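Local structure of exotoxin 5 (Staphylococcus aureus subsp. aureus COL, 3R2I) at residues I175-L185 against R231-I241; L199-I209 against K218-K226. The protein is a superantigen-like exotoxin of unknown function, probably secreted, built from an OB-fold domain and a beta-grasp domain as in staphylococcal superantigens. All blocks are in the same frame, centred on the assembly; numbering follows the deposited sequence.

Interaction 1: residues I175-L185 against R231-I241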
loop_
_atom_site.group_PDB
_atom_site.type_symbol
_atom_site.label_atom_id
_atom_site.label_comp_id
_atom_site.label_asym_id
_atom_site.label_seq_id
_atom_site.Cartn_x
_atom_site.Cartn_y
_atom_site.Cartn_z
ATOM N N ILE A 175 -0.487 -11.652 -5.518
ATOM C CA ILE A 175 -1.497 -10.721 -5.032
ATOM C C ILE A 175 -2.736 -11.580 -4.925
ATOM O O ILE A 175 -3.173 -12.132 -5.922
ATOM C CB ILE A 175 -1.782 -9.578 -6.007
ATOM C CG1 ILE A 175 -0.478 -8.897 -6.409
ATOM C CG2 ILE A 175 -2.828 -8.622 -5.364
ATOM C CD1 ILE A 175 -0.638 -7.842 -7.487
ATOM N N GLN A 176 -3.293 -11.705 -3.726
ATOM C CA GLN A 176 -4.462 -12.580 -3.522
ATOM C C GLN A 176 -5.818 -11.900 -3.571
ATOM O O GLN A 176 -6.841 -12.516 -3.339
ATOM C CB GLN A 176 -4.297 -13.351 -2.219
ATOM C CG GLN A 176 -2.951 -14.099 -2.231
ATOM C CD GLN A 176 -2.783 -15.090 -1.109
ATOM O OE1 GLN A 176 -3.600 -16.032 -0.931
ATOM N NE2 GLN A 176 -1.677 -14.934 -0.378
ATOM N N LYS A 177 -5.829 -10.642 -3.915
ATOM C CA LYS A 177 -7.052 -9.888 -3.990
ATOM C C LYS A 177 -7.303 -9.535 -5.408
ATOM O O LYS A 177 -6.412 -9.163 -6.125
ATOM C CB LYS A 177 -6.940 -8.604 -3.159
ATOM C CG LYS A 177 -7.213 -8.806 -1.663
ATOM C CD LYS A 177 -6.544 -7.715 -0.769
ATOM C CE LYS A 177 -5.114 -8.182 -0.217
ATOM N NZ LYS A 177 -4.081 -8.823 -1.185
ATOM N N GLU A 178 -8.557 -9.655 -5.778
ATOM C CA GLU A 178 -9.035 -9.316 -7.093
ATOM C C GLU A 178 -8.892 -7.786 -7.313
ATOM O O GLU A 178 -8.481 -7.323 -8.356
ATOM C CB GLU A 178 -10.466 -9.779 -7.105
ATOM C CG GLU A 178 -11.152 -9.800 -8.394
ATOM C CD GLU A 178 -12.426 -10.605 -8.283
ATOM O OE1 GLU A 178 -12.464 -11.667 -8.949
ATOM O OE2 GLU A 178 -13.303 -10.251 -7.446
ATOM N N GLU A 179 -9.205 -7.015 -6.289
ATOM C CA GLU A 179 -9.062 -5.566 -6.331
ATOM C C GLU A 179 -8.054 -5.203 -5.256
ATOM O O GLU A 179 -8.262 -5.530 -4.075
ATOM C CB GLU A 179 -10.394 -4.880 -6.069
ATOM C CG GLU A 179 -10.243 -3.382 -5.821
ATOM C CD GLU A 179 -11.553 -2.642 -5.926
ATOM O OE1 GLU A 179 -12.035 -2.151 -4.895
ATOM O OE2 GLU A 179 -12.126 -2.617 -7.039
ATOM N N VAL A 180 -6.974 -4.520 -5.649
ATOM C CA VAL A 180 -5.893 -4.168 -4.696
ATOM C C VAL A 180 -5.660 -2.679 -4.736
ATOM O O VAL A 180 -5.867 -2.040 -5.780
ATOM C CB VAL A 180 -4.559 -4.915 -5.038
ATOM C CG1 VAL A 180 -4.087 -4.517 -6.435
ATOM C CG2 VAL A 180 -3.438 -4.647 -3.999
ATOM N N SER A 181 -5.208 -2.132 -3.597
ATOM C CA SER A 181 -4.951 -0.701 -3.500
ATOM C C SER A 181 -3.513 -0.427 -3.834
ATOM O O SER A 181 -2.621 -1.253 -3.579
ATOM C CB SER A 181 -5.222 -0.154 -2.094
ATOM O OG SER A 181 -4.394 -0.763 -1.135
ATOM N N LEU A 182 -3.290 0.745 -4.410
ATOM C CA LEU A 182 -1.945 1.179 -4.701
ATOM C C LEU A 182 -1.151 1.234 -3.360
ATOM O O LEU A 182 0.033 0.930 -3.316
ATOM C CB LEU A 182 -2.005 2.549 -5.376
ATOM C CG LEU A 182 -0.674 3.192 -5.745
ATOM C CD1 LEU A 182 0.107 2.340 -6.784
ATOM C CD2 LEU A 182 -0.962 4.550 -6.293
ATOM N N LYS A 183 -1.840 1.597 -2.278
ATOM C CA LYS A 183 -1.266 1.677 -0.956
ATOM C C LYS A 183 -0.611 0.370 -0.643
ATOM O O LYS A 183 0.474 0.331 -0.113
ATOM C CB LYS A 183 -2.379 1.883 0.112
ATOM C CG LYS A 183 -1.905 2.040 1.585
ATOM C CD LYS A 183 -3.080 2.002 2.515
ATOM C CE LYS A 183 -2.744 2.134 3.976
ATOM N NZ LYS A 183 -2.043 3.432 4.322
ATOM N N GLU A 184 -1.303 -0.722 -0.936
ATOM C CA GLU A 184 -0.761 -2.048 -0.592
ATOM C C GLU A 184 0.458 -2.406 -1.393
ATOM O O GLU A 184 1.427 -2.949 -0.874
ATOM C CB GLU A 184 -1.850 -3.114 -0.735
ATOM C CG GLU A 184 -1.346 -4.564 -0.593
ATOM C CD GLU A 184 -2.473 -5.561 -0.359
ATOM O OE1 GLU A 184 -3.645 -5.137 -0.119
ATOM O OE2 GLU A 184 -2.161 -6.777 -0.382
ATOM N N LEU A 185 0.399 -2.143 -2.689
ATOM C CA LEU A 185 1.523 -2.459 -3.564
ATOM C C LEU A 185 2.748 -1.656 -3.146
ATOM O O LEU A 185 3.844 -2.193 -2.989
ATOM C CB LEU A 185 1.160 -2.175 -4.999
ATOM C CG LEU A 185 -0.012 -2.999 -5.473
ATOM C CD1 LEU A 185 -0.341 -2.640 -6.909
ATOM C CD2 LEU A 185 0.242 -4.516 -5.308
ATOM N N ARG A 231 -3.206 9.209 -2.655
ATOM C CA ARG A 231 -3.008 8.043 -3.489
ATOM C C ARG A 231 -3.228 6.757 -2.708
ATOM O O ARG A 231 -3.340 5.688 -3.268
ATOM C CB ARG A 231 -1.659 8.112 -4.159
ATOM C CG ARG A 231 -1.556 9.340 -5.085
ATOM C CD ARG A 231 -0.150 9.446 -5.680
ATOM N NE ARG A 231 0.148 8.402 -6.659
ATOM C CZ ARG A 231 1.366 8.122 -7.147
ATOM N NH1 ARG A 231 2.459 8.726 -6.686
ATOM N NH2 ARG A 231 1.502 7.192 -8.088
ATOM N N MET A 232 -3.345 6.876 -1.406
ATOM C CA MET A 232 -3.619 5.728 -0.565
ATOM C C MET A 232 -5.063 5.228 -0.745
ATOM O O MET A 232 -5.447 4.200 -0.150
ATOM C CB MET A 232 -3.354 6.073 0.899
ATOM C CG MET A 232 -1.898 6.285 1.218
ATOM S SD MET A 232 -1.647 6.604 2.954
ATOM C CE MET A 232 0.147 6.826 2.913
ATOM N N PHE A 233 -5.863 5.943 -1.543
ATOM C CA PHE A 233 -7.241 5.513 -1.836
ATOM C C PHE A 233 -7.394 4.885 -3.209
ATOM O O PHE A 233 -8.394 4.239 -3.460
ATOM C CB PHE A 233 -8.229 6.665 -1.694
ATOM C CG PHE A 233 -8.256 7.224 -0.318
ATOM C CD1 PHE A 233 -9.166 6.765 0.607
ATOM C CD2 PHE A 233 -7.290 8.124 0.080
ATOM C CE1 PHE A 233 -9.145 7.238 1.894
ATOM C CE2 PHE A 233 -7.263 8.612 1.376
ATOM C CZ PHE A 233 -8.185 8.189 2.278
ATOM N N ASP A 234 -6.421 5.082 -4.101
ATOM C CA ASP A 234 -6.508 4.503 -5.434
ATOM C C ASP A 234 -6.488 2.985 -5.362
ATOM O O ASP A 234 -5.714 2.372 -4.623
ATOM C CB ASP A 234 -5.355 4.933 -6.323
ATOM C CG ASP A 234 -5.306 6.414 -6.566
ATOM O OD1 ASP A 234 -6.132 7.185 -6.038
ATOM O OD2 ASP A 234 -4.400 6.801 -7.317
ATOM N N VAL A 235 -7.264 2.419 -6.258
ATOM C CA VAL A 235 -7.506 1.007 -6.373
ATOM C C VAL A 235 -7.362 0.549 -7.833
ATOM O O VAL A 235 -7.462 1.365 -8.746
ATOM C CB VAL A 235 -8.930 0.839 -5.823
ATOM C CG1 VAL A 235 -9.907 0.155 -6.783
ATOM C CG2 VAL A 235 -8.914 0.397 -4.425
ATOM N N MET A 236 -7.105 -0.740 -8.045
ATOM C CA MET A 236 -7.001 -1.282 -9.398
ATOM C C MET A 236 -7.274 -2.790 -9.369
ATOM O O MET A 236 -7.228 -3.391 -8.311
ATOM C CB MET A 236 -5.600 -1.036 -9.934
ATOM C CG MET A 236 -4.551 -1.917 -9.265
ATOM S SD MET A 236 -2.846 -1.365 -9.541
ATOM C CE MET A 236 -2.806 0.055 -8.422
ATOM N N ASP A 237 -7.578 -3.368 -10.528
ATOM C CA ASP A 237 -7.821 -4.805 -10.665
ATOM C C ASP A 237 -6.470 -5.462 -10.772
ATOM O O ASP A 237 -5.737 -5.182 -11.710
ATOM C CB ASP A 237 -8.608 -5.120 -11.933
ATOM C CG ASP A 237 -10.077 -4.941 -11.774
ATOM O OD1 ASP A 237 -10.591 -4.907 -10.604
ATOM O OD2 ASP A 237 -10.724 -4.935 -12.845
ATOM N N SER A 238 -6.152 -6.367 -9.853
ATOM C CA SER A 238 -4.824 -6.955 -9.850
ATOM C C SER A 238 -4.498 -7.786 -11.094
ATOM O O SER A 238 -3.336 -7.958 -11.438
ATOM C CB SER A 238 -4.602 -7.749 -8.557
ATOM O OG SER A 238 -5.358 -8.929 -8.546
ATOM N N LYS A 239 -5.513 -8.287 -11.779
ATOM C CA LYS A 239 -5.257 -9.090 -12.955
ATOM C C LYS A 239 -4.847 -8.201 -14.154
ATOM O O LYS A 239 -4.380 -8.716 -15.176
ATOM C CB LYS A 239 -6.437 -10.021 -13.325
ATOM C CG LYS A 239 -7.654 -9.373 -14.022
ATOM C CD LYS A 239 -8.801 -8.834 -13.108
ATOM C CE LYS A 239 -9.698 -9.970 -12.520
ATOM N NZ LYS A 239 -10.852 -9.436 -11.742
ATOM N N GLN A 240 -5.005 -6.880 -14.016
ATOM C CA GLN A 240 -4.647 -5.956 -15.068
ATOM C C GLN A 240 -3.226 -5.458 -14.953
ATOM O O GLN A 240 -2.786 -4.660 -15.755
ATOM C CB GLN A 240 -5.610 -4.792 -15.066
ATOM C CG GLN A 240 -7.037 -5.222 -15.379
ATOM C CD GLN A 240 -7.147 -5.845 -16.756
ATOM O OE1 GLN A 240 -6.596 -5.332 -17.729
ATOM N NE2 GLN A 240 -7.846 -6.956 -16.837
ATOM N N ILE A 241 -2.518 -5.877 -13.918
ATOM C CA ILE A 241 -1.132 -5.486 -13.751
ATOM C C ILE A 241 -0.293 -6.375 -14.668
ATOM O O ILE A 241 -0.276 -7.603 -14.513
ATOM C CB ILE A 241 -0.657 -5.699 -12.300
ATOM C CG1 ILE A 241 -1.448 -4.797 -11.347
ATOM C CG2 ILE A 241 0.855 -5.392 -12.189
ATOM C CD1 ILE A 241 -1.234 -5.127 -9.880
HETATM O O HOH W 1 -10.598 -2.039 -9.345
#
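Strands 179-181 and 235-237 pair antiparallel, with 146° between the N-to-C directions of the short segments and V180 and M236 as the hydrogen-bonded pair: V180 N gives to M236 O and M236 N to V180 O, both at 2.9 Å, and L182 N to D234 O and S238 N to E178 O prolong the ladder. S238 OG, set between the backbone N and the carbonyl carbon (chi1 71°), donates to K177 O at 2.7 Å in the carbonyl plane. On the V180 face, V180 CG1 and M236 CG run side by side 3.9 Å apart; M236 then bends at chi3 (75°), bringing SD tip to tip with L185 CD1 at 3.9 Å and CE against L182. I175 CD1 meets I241 CD1 at 3.7 Å. On the other face the E179 carboxylate lies across V235 CG1; its OE1 accepts from K141 N of strand 133-141, and a water donates to both E179 OE2 and D237 OD1, probably easing their repulsion. S181 N-caps the following helix, its OG accepting from E184 N at 3.1 Å. L182, L185 and I241 reach I211 of strand 207-213, whereas E179 and V235 pack on T140, placing the ladder between the beta-grasp sheet and the OB-fold domain.

Interaction 2: residues L199-I209 against K218-K226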
loop_
_atom_site.group_PDB
_atom_site.type_symbol
_atom_site.label_atom_id
_atom_site.label_comp_id
_atom_site.label_asym_id
_atom_site.label_seq_id
_atom_site.Cartn_x
_atom_site.Cartn_y
_atom_site.Cartn_z
ATOM N N LEU A 199 17.112 -0.448 1.143
ATOM C CA LEU A 199 16.533 0.843 0.886
ATOM C C LEU A 199 16.337 1.578 2.180
ATOM O O LEU A 199 15.895 1.013 3.132
ATOM C CB LEU A 199 15.220 0.721 0.131
ATOM C CG LEU A 199 14.489 2.015 -0.199
ATOM C CD1 LEU A 199 15.309 2.875 -1.095
ATOM C CD2 LEU A 199 13.152 1.752 -0.809
ATOM N N TYR A 200 16.716 2.840 2.181
ATOM C CA TYR A 200 16.743 3.706 3.345
ATOM C C TYR A 200 17.717 3.306 4.468
ATOM O O TYR A 200 17.711 3.886 5.506
ATOM C CB TYR A 200 15.351 3.951 3.907
ATOM C CG TYR A 200 14.281 4.191 2.904
ATOM C CD1 TYR A 200 14.437 5.084 1.878
ATOM C CD2 TYR A 200 13.100 3.541 2.997
ATOM C CE1 TYR A 200 13.470 5.287 0.991
ATOM C CE2 TYR A 200 12.137 3.745 2.121
ATOM C CZ TYR A 200 12.312 4.642 1.118
ATOM O OH TYR A 200 11.339 4.810 0.233
ATOM N N LYS A 201 18.542 2.304 4.263
ATOM C CA LYS A 201 19.577 1.994 5.199
ATOM C C LYS A 201 20.759 1.512 4.476
ATOM O O LYS A 201 21.163 0.445 4.674
ATOM C CB LYS A 201 19.164 0.942 6.222
ATOM C CG LYS A 201 18.359 -0.209 5.689
ATOM C CD LYS A 201 18.730 -1.540 6.321
ATOM C CE LYS A 201 17.499 -2.345 6.713
ATOM N NZ LYS A 201 17.639 -3.778 6.428
ATOM N N GLY A 202 21.306 2.298 3.601
ATOM C CA GLY A 202 22.355 1.780 2.780
ATOM C C GLY A 202 22.173 2.143 1.344
ATOM O O GLY A 202 22.946 2.832 0.767
ATOM N N THR A 203 21.101 1.679 0.768
ATOM C CA THR A 203 20.797 2.035 -0.574
ATOM C C THR A 203 20.083 3.341 -0.681
ATOM O O THR A 203 19.173 3.596 0.032
ATOM C CB THR A 203 19.959 0.939 -1.166
ATOM O OG1 THR A 203 20.675 -0.264 -1.070
ATOM C CG2 THR A 203 19.621 1.173 -2.554
ATOM N N SER A 204 20.519 4.153 -1.611
ATOM C CA SER A 204 19.964 5.464 -1.857
ATOM C C SER A 204 18.484 5.464 -2.161
ATOM O O SER A 204 17.981 4.586 -2.775
ATOM C CB SER A 204 20.748 6.179 -2.958
ATOM O OG SER A 204 19.968 6.760 -3.947
ATOM N N ASP A 205 17.823 6.505 -1.720
ATOM C CA ASP A 205 16.389 6.678 -1.882
ATOM C C ASP A 205 15.996 7.182 -3.285
ATOM O O ASP A 205 14.837 7.445 -3.540
ATOM C CB ASP A 205 15.850 7.644 -0.815
ATOM C CG ASP A 205 16.285 9.075 -1.038
ATOM O OD1 ASP A 205 15.448 9.978 -0.837
ATOM O OD2 ASP A 205 17.446 9.321 -1.413
ATOM N N LYS A 206 16.968 7.376 -4.167
ATOM C CA LYS A 206 16.677 7.796 -5.515
ATOM C C LYS A 206 16.260 6.568 -6.303
ATOM O O LYS A 206 17.041 5.636 -6.474
ATOM C CB LYS A 206 17.889 8.439 -6.172
ATOM C CG LYS A 206 18.190 9.839 -5.679
ATOM C CD LYS A 206 19.535 10.341 -6.211
ATOM C CE LYS A 206 19.666 11.871 -6.035
ATOM N NZ LYS A 206 19.341 12.397 -4.651
ATOM N N GLY A 207 15.016 6.558 -6.748
ATOM C CA GLY A 207 14.494 5.462 -7.503
ATOM C C GLY A 207 12.994 5.543 -7.646
ATOM O O GLY A 207 12.366 6.465 -7.145
ATOM N N ARG A 208 12.434 4.556 -8.338
ATOM C CA ARG A 208 11.031 4.480 -8.557
ATOM C C ARG A 208 10.506 3.072 -8.755
ATOM O O ARG A 208 11.225 2.150 -9.144
ATOM C CB ARG A 208 10.655 5.318 -9.768
ATOM C CG ARG A 208 11.345 4.919 -11.012
ATOM C CD ARG A 208 10.817 5.668 -12.232
ATOM N NE ARG A 208 11.235 4.984 -13.464
ATOM C CZ ARG A 208 10.845 5.330 -14.691
ATOM N NH1 ARG A 208 11.268 4.631 -15.740
ATOM N NH2 ARG A 208 10.032 6.372 -14.879
ATOM N N ILE A 209 9.230 2.927 -8.409
ATOM C CA ILE A 209 8.460 1.744 -8.632
ATOM C C ILE A 209 7.523 2.104 -9.767
ATOM O O ILE A 209 6.853 3.147 -9.710
ATOM C CB ILE A 209 7.565 1.405 -7.420
ATOM C CG1 ILE A 209 8.400 1.142 -6.160
ATOM C CG2 ILE A 209 6.654 0.200 -7.767
ATOM C CD1 ILE A 209 7.602 1.007 -4.878
ATOM N N LYS A 218 0.134 3.304 -16.424
ATOM C CA LYS A 218 1.042 2.929 -15.352
ATOM C C LYS A 218 0.934 3.801 -14.121
ATOM O O LYS A 218 0.415 4.905 -14.190
ATOM C CB LYS A 218 2.472 2.928 -15.859
ATOM C CG LYS A 218 2.931 4.225 -16.417
ATOM C CD LYS A 218 4.313 4.024 -16.995
ATOM C CE LYS A 218 4.925 5.333 -17.501
ATOM N NZ LYS A 218 6.411 5.155 -17.725
ATOM N N HIS A 219 1.413 3.277 -12.998
ATOM C CA HIS A 219 1.433 4.006 -11.754
ATOM C C HIS A 219 2.889 4.125 -11.341
ATOM O O HIS A 219 3.567 3.111 -11.157
ATOM C CB HIS A 219 0.661 3.254 -10.667
ATOM C CG HIS A 219 -0.749 2.922 -11.043
ATOM N ND1 HIS A 219 -1.795 3.799 -10.856
ATOM C CD2 HIS A 219 -1.289 1.809 -11.601
ATOM C CE1 HIS A 219 -2.918 3.248 -11.292
ATOM N NE2 HIS A 219 -2.641 2.039 -11.749
ATOM N N GLU A 220 3.377 5.352 -11.229
ATOM C CA GLU A 220 4.742 5.628 -10.800
ATOM C C GLU A 220 4.818 6.179 -9.370
ATOM O O GLU A 220 4.162 7.159 -9.028
ATOM C CB GLU A 220 5.430 6.654 -11.698
ATOM C CG GLU A 220 5.683 6.163 -13.112
ATOM C CD GLU A 220 6.628 7.077 -13.887
ATOM O OE1 GLU A 220 7.536 7.723 -13.263
ATOM O OE2 GLU A 220 6.452 7.108 -15.121
ATOM N N ILE A 221 5.729 5.605 -8.602
ATOM C CA ILE A 221 5.937 5.961 -7.222
ATOM C C ILE A 221 7.399 6.332 -7.032
ATOM O O ILE A 221 8.292 5.542 -7.365
ATOM C CB ILE A 221 5.635 4.769 -6.333
ATOM C CG1 ILE A 221 4.162 4.328 -6.488
ATOM C CG2 ILE A 221 5.935 5.123 -4.842
ATOM C CD1 ILE A 221 3.842 2.977 -5.855
ATOM N N ASP A 222 7.644 7.523 -6.505
ATOM C CA ASP A 222 9.000 8.009 -6.263
ATOM C C ASP A 222 9.432 7.509 -4.876
ATOM O O ASP A 222 8.780 7.824 -3.873
ATOM C CB ASP A 222 8.961 9.525 -6.388
ATOM C CG ASP A 222 10.262 10.203 -6.043
ATOM O OD1 ASP A 222 11.247 9.542 -5.656
ATOM O OD2 ASP A 222 10.269 11.447 -6.140
ATOM N N LEU A 223 10.497 6.703 -4.827
ATOM C CA LEU A 223 11.002 6.159 -3.566
ATOM C C LEU A 223 11.543 7.174 -2.570
ATOM O O LEU A 223 11.634 6.865 -1.357
ATOM C CB LEU A 223 12.074 5.086 -3.818
ATOM C CG LEU A 223 11.620 3.825 -4.568
ATOM C CD1 LEU A 223 12.750 2.861 -4.853
ATOM C CD2 LEU A 223 10.496 3.143 -3.756
ATOM N N SER A 224 11.872 8.382 -3.045
ATOM C CA SER A 224 12.436 9.417 -2.184
ATOM C C SER A 224 11.409 10.142 -1.300
ATOM O O SER A 224 11.765 10.981 -0.492
ATOM C CB SER A 224 13.180 10.456 -3.031
ATOM O OG SER A 224 12.250 11.268 -3.733
ATOM N N GLU A 225 10.134 9.815 -1.473
ATOM C CA GLU A 225 9.077 10.394 -0.691
ATOM C C GLU A 225 8.075 9.310 -0.327
ATOM O O GLU A 225 7.905 8.337 -1.055
ATOM C CB GLU A 225 8.258 11.386 -1.529
ATOM C CG GLU A 225 8.937 12.624 -2.063
ATOM C CD GLU A 225 7.908 13.600 -2.688
ATOM O OE1 GLU A 225 8.134 14.836 -2.644
ATOM O OE2 GLU A 225 6.849 13.136 -3.178
ATOM N N LYS A 226 7.320 9.556 0.724
ATOM C CA LYS A 226 6.251 8.665 1.170
ATOM C C LYS A 226 5.065 8.836 0.247
ATOM O O LYS A 226 4.786 9.956 -0.208
ATOM C CB LYS A 226 5.830 9.118 2.552
ATOM C CG LYS A 226 4.722 8.318 3.243
ATOM C CD LYS A 226 4.520 8.900 4.655
ATOM C CE LYS A 226 3.407 8.182 5.400
ATOM N NZ LYS A 226 3.122 8.729 6.748
HETATM O O HOH W 2 13.722 9.240 -6.469
#
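L223 fills the centre of the contact: its CD2 lies 3.8 Å from both CG1 and CD1 of I209, the two side chains crossing at about a right angle, while its CD1 rests over the backbone of G207 and R208. The backbone of L223 is held as well. L223 N donates to G207 O at 3.0 Å from above the carbonyl plane, and Y200 OH gives a 2.6 Å bond to L223 O, in the carbonyl plane and on a lone pair. L199 CG sits 3.5 Å above the centre of the Y200 ring, covering one face. Next along the antiparallel hairpin, I209 and I221 exchange two straight backbone bonds, I209 N to I221 O and I221 N to I209 O. On the R208 face, R208 stretches out to E220, NH2 to OE1 at 3.3 Å; the guanidinium and carboxylate planes stand 87° apart, and K218 joins the network weakly. At the turn 222-225, of type I, D222 OD1 accepts from S224 N, closing an Asx turn, and also from S224 OG, both from the same face of its carboxylate, and a water links it to G207 N. R190 of helix 182-197 also bonds Y200 OH. The contact therefore combines an apolar centre with directional bonds that fix the L223 backbone, whereas R208 NH2 meets E220 from above the carboxylate plane, a salt bridge that probably contributes a less directional, mainly electrostatic attraction.

Both contacts belong to the beta-grasp domain: interaction 1 holds the N-terminal end of helix 182-197, and interaction 2 lies beyond its C-terminal end. Both are partly buried (10 of 18 touching residues buried in interaction 1, 5 of 12 in interaction 2), with centres about 8 Å and about 14 Å from the centre of the chain. E178 and E179 of interaction 1 bond V144 N and K141 N; interaction 2 carries its salt bridges on the face of R208 and D222, opposite that of I209 and I221, which meets helix 182-197. Methionine and aliphatic packing fill the first, leucine and isoleucine the second. They meet directly: R231 NH2 probably bonds E220 O at 2.8 Å, and L182 CD1 packs on I221 CD1.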